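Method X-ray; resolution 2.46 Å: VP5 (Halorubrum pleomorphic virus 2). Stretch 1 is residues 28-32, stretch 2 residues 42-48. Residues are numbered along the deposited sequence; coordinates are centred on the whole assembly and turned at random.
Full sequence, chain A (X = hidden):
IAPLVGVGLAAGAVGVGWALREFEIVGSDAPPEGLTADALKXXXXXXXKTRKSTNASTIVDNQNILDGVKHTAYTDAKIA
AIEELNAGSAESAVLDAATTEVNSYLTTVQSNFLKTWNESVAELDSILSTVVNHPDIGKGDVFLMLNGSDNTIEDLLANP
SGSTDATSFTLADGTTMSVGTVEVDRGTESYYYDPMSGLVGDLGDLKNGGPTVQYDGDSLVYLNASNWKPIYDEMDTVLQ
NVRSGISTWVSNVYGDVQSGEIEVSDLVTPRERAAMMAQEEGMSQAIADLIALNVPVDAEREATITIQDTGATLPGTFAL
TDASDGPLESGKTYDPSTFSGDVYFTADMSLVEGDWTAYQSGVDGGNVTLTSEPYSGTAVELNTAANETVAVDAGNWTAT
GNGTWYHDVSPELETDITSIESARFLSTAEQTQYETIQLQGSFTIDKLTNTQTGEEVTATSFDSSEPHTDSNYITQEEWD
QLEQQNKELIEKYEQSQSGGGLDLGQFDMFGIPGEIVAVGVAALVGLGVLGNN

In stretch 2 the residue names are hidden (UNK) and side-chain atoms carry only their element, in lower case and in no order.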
ATOM      1  N   SER A  28     -16.656   1.451   5.097  1.00 25.81           N
ATOM      2  CA  SER A  28     -17.453   1.929   3.967  1.00 25.35           C
ATOM      3  C   SER A  28     -17.861   3.396   4.183  1.00 29.37           C
ATOM      4  O   SER A  28     -18.294   3.761   5.275  1.00 28.80           O
ATOM      5  CB  SER A  28     -18.677   1.036   3.782  1.00 28.73           C
ATOM      6  OG  SER A  28     -19.716   1.612   3.008  1.00 36.55           O
ATOM      7  N   ASP A  29     -17.652   4.235   3.154  1.00 26.56           N
ATOM      8  CA  ASP A  29     -17.985   5.661   3.165  1.00 26.81           C
ATOM      9  C   ASP A  29     -18.717   6.024   1.865  1.00 30.27           C
ATOM     10  O   ASP A  29     -18.265   6.869   1.086  1.00 29.93           O
ATOM     11  CB  ASP A  29     -16.721   6.528   3.370  1.00 28.64           C
ATOM     12  CG  ASP A  29     -16.972   8.018   3.540  1.00 44.96           C
ATOM     13  OD1 ASP A  29     -18.165   8.422   3.639  1.00 48.16           O
ATOM     14  OD2 ASP A  29     -15.985   8.781   3.568  1.00 49.88           O
ATOM     15  N   ALA A  30     -19.874   5.380   1.649  1.00 26.41           N
ATOM     16  CA  ALA A  30     -20.699   5.629   0.475  1.00 25.71           C
ATOM     17  C   ALA A  30     -21.411   6.972   0.588  1.00 28.21           C
ATOM     18  O   ALA A  30     -21.847   7.320   1.694  1.00 28.41           O
ATOM     19  CB  ALA A  30     -21.709   4.523   0.297  1.00 27.10           C
ATOM     20  N   PRO A  31     -21.556   7.721  -0.539  1.00 23.12           N
ATOM     21  CA  PRO A  31     -22.241   9.019  -0.480  1.00 22.81           C
ATOM     22  C   PRO A  31     -23.656   8.915   0.076  1.00 27.25           C
ATOM     23  O   PRO A  31     -24.330   7.902  -0.157  1.00 26.66           O
ATOM     24  CB  PRO A  31     -22.266   9.477  -1.942  1.00 24.33           C
ATOM     25  CG  PRO A  31     -21.120   8.767  -2.563  1.00 28.22           C
ATOM     26  CD  PRO A  31     -21.055   7.444  -1.904  1.00 23.78           C
ATOM     27  N   PRO A  32     -24.128   9.966   0.774  1.00 23.81           N
ATOM     28  CA  PRO A  32     -25.478   9.937   1.337  1.00 24.23           C
ATOM     29  C   PRO A  32     -26.578  10.180   0.310  1.00 28.07           C
ATOM     30  O   PRO A  32     -26.324  10.656  -0.790  1.00 27.63           O
ATOM     31  CB  PRO A  32     -25.447  11.089   2.345  1.00 26.28           C
ATOM     32  CG  PRO A  32     -24.491  12.050   1.769  1.00 30.11           C
ATOM     33  CD  PRO A  32     -23.423  11.218   1.147  1.00 24.97           C
ATOM     34  N   UNK A  42     -20.052  13.210  -8.187  1.00 19.84           N
ATOM     35  CA  UNK A  42     -18.764  13.652  -7.671  1.00 19.14           C
ATOM     36  C   UNK A  42     -18.334  12.791  -6.483  1.00 24.60           C
ATOM     37  O   UNK A  42     -17.200  12.305  -6.456  1.00 24.31           O
ATOM     38  o   UNK A  42     -16.444  17.567  -7.383  1.00 51.23           O
ATOM     39  c   UNK A  42     -18.856  15.137  -7.267  1.00 20.47           C
ATOM     40  n   UNK A  42     -18.312  17.977  -6.213  1.00 43.20           N
ATOM     41  c   UNK A  42     -17.419  17.151  -6.751  1.00 54.00           C
ATOM     42  c   UNK A  42     -17.627  15.675  -6.546  1.00 33.97           C
ATOM     43  N   UNK A  43     -19.234  12.623  -5.499  1.00 22.29           N
ATOM     44  CA  UNK A  43     -18.985  11.864  -4.276  1.00 21.92           C
ATOM     45  C   UNK A  43     -18.865  10.368  -4.541  1.00 26.40           C
ATOM     46  O   UNK A  43     -18.104   9.717  -3.830  1.00 26.56           O
ATOM     47  c   UNK A  43     -19.828  13.486  -2.528  1.00 28.01           C
ATOM     48  o   UNK A  43     -21.008  12.746  -0.565  1.00 28.49           O
ATOM     49  c   UNK A  43     -20.650  13.684  -1.284  1.00 31.75           C
ATOM     50  c   UNK A  43     -20.052  12.150  -3.222  1.00 23.65           C
ATOM     51  n   UNK A  43     -20.947  14.928  -0.990  1.00 17.47           N
ATOM     52  N   UNK A  44     -19.584   9.823  -5.551  1.00 22.93           N
ATOM     53  CA  UNK A  44     -19.477   8.409  -5.956  1.00 22.73           C
ATOM     54  C   UNK A  44     -18.061   8.200  -6.537  1.00 26.57           C
ATOM     55  O   UNK A  44     -17.402   7.209  -6.216  1.00 26.55           O
ATOM     56  c   UNK A  44     -20.263   6.675  -7.675  1.00 26.68           C
ATOM     57  c   UNK A  44     -21.951   7.867  -6.250  1.00 27.53           C
ATOM     58  c   UNK A  44     -20.602   7.981  -6.953  1.00 27.09           C
ATOM     59  N   UNK A  45     -17.593   9.167  -7.352  1.00 22.76           N
ATOM     60  CA  UNK A  45     -16.271   9.155  -7.973  1.00 21.75           C
ATOM     61  C   UNK A  45     -15.193   9.244  -6.906  1.00 25.57           C
ATOM     62  O   UNK A  45     -14.215   8.503  -6.978  1.00 25.84           O
ATOM     63  c   UNK A  45     -12.573  11.239 -10.008  1.00 22.46           C
ATOM     64  c   UNK A  45     -16.139  10.304  -8.999  1.00 22.52           C
ATOM     65  c   UNK A  45     -12.361  10.404 -11.092  1.00 29.06           C
ATOM     66  c   UNK A  45     -13.358   9.536 -11.505  1.00 23.27           C
ATOM     67  c   UNK A  45     -14.574   9.507 -10.828  1.00 23.93           C
ATOM     68  c   UNK A  45     -13.791  11.198  -9.335  1.00 22.29           C
ATOM     69  c   UNK A  45     -14.811  10.339  -9.734  1.00 22.48           C
ATOM     70  o   UNK A  45     -11.161  10.433 -11.751  1.00 30.78           O
ATOM     71  N   UNK A  46     -15.388  10.126  -5.908  1.00 22.04           N
ATOM     72  CA  UNK A  46     -14.466  10.331  -4.791  1.00 21.72           C
ATOM     73  C   UNK A  46     -14.423   9.091  -3.884  1.00 25.46           C
ATOM     74  O   UNK A  46     -13.332   8.691  -3.472  1.00 25.39           O
ATOM     75  c   UNK A  46     -14.841  11.591  -4.002  1.00 23.49           C
ATOM     76  o   UNK A  46     -16.181  14.122  -3.825  1.00 66.14           O
ATOM     77  c   UNK A  46     -15.103  14.117  -4.444  1.00 67.93           C
ATOM     78  n   UNK A  46     -14.599  15.226  -4.970  1.00 54.77           N
ATOM     79  c   UNK A  46     -14.287  12.859  -4.657  1.00 46.20           C
ATOM     80  N   UNK A  47     -15.591   8.463  -3.620  1.00 21.46           N
ATOM     81  CA  UNK A  47     -15.703   7.246  -2.808  1.00 21.07           C
ATOM     82  C   UNK A  47     -14.949   6.080  -3.491  1.00 25.24           C
ATOM     83  O   UNK A  47     -14.249   5.323  -2.809  1.00 24.92           O
ATOM     84  o   UNK A  47     -17.773   7.975  -1.778  1.00 23.95           O
ATOM     85  c   UNK A  47     -17.184   6.912  -2.539  1.00 26.55           C
ATOM     86  c   UNK A  47     -17.367   5.613  -1.785  1.00 23.90           C
ATOM     87  N   UNK A  48     -15.075   5.958  -4.829  1.00 21.43           N
ATOM     88  CA  UNK A  48     -14.409   4.906  -5.599  1.00 20.87           C
ATOM     89  C   UNK A  48     -12.905   5.163  -5.734  1.00 24.13           C
ATOM     90  O   UNK A  48     -12.141   4.206  -5.773  1.00 23.53           O
ATOM     91  c   UNK A  48     -15.038   4.782  -6.971  1.00 22.00           C
TER

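Residues 42–48 form one continuous stretch of helix, and residues 28–32 run beside it as an irregular segment ending in two consecutive prolines. At position 42 the side chain has three carbons in a row, the third carrying one oxygen and one nitrogen; its end leads away from stretch 1 and makes no contact with it. This is the primary amide of a glutamine, Gln42. Position 43 has the same make-up, three carbons ending in an oxygen and a nitrogen, but here CA-to-CB points toward stretch 1. Its CB lies 3.6 Å from CG of Pro31, and its amide oxygen approaches the ring of Pro32. The residue is Gln43, with OE1 3.3 Å from CD of Pro32.

Position 44 carries three carbons, one bonded to the other two, and no polar atom; one of the outer carbons packs against the ring of Pro31. This is Val44, whose CG2 makes an apolar contact of 3.9 Å with CG of Pro31. At position 45 a single carbon leads to a six-carbon ring bearing one oxygen, and CA-to-CB points away from stretch 1, with no contact; this is Tyr45. Position 46 again shows three carbons, the last bonded to one oxygen and one nitrogen, exposed and without contact to stretch 1. It is Gln46.

At position 47 the CB bears one oxygen and one carbon, and the oxygen faces the backbone of Asp29 and the ring of Pro31; this is Thr47. Its chi1 is in the m well, and OG1 lies 3.1 Å from O of Asp29 and 2.7 Å from O of Gln43, one turn back in the helix. Both carbonyls are within reach of the single hydroxyl proton. Position 48 has one side-chain carbon, which does not reach stretch 1, and is therefore Ala48.

The contact is centred on Pro31, which is buried and points toward the helix. Its ring packs over the backbone between Gln43 and Val44, with CG 3.4 Å from C of Gln43 and 3.5 Å from N of Val44, while its CD comes within 3.3 Å of OG1 of Thr47. Positions 43 and 47 are four residues apart, so they lie on the same side of the helix, and their backbones are joined by a hydrogen bond of 2.8 Å from N of Thr47 to O of Gln43. The small proline ring thus fits closely against this surface, with Thr47 adding a polar contact to the apolar packing.

Stretch 2 42-48: QQVYQTA
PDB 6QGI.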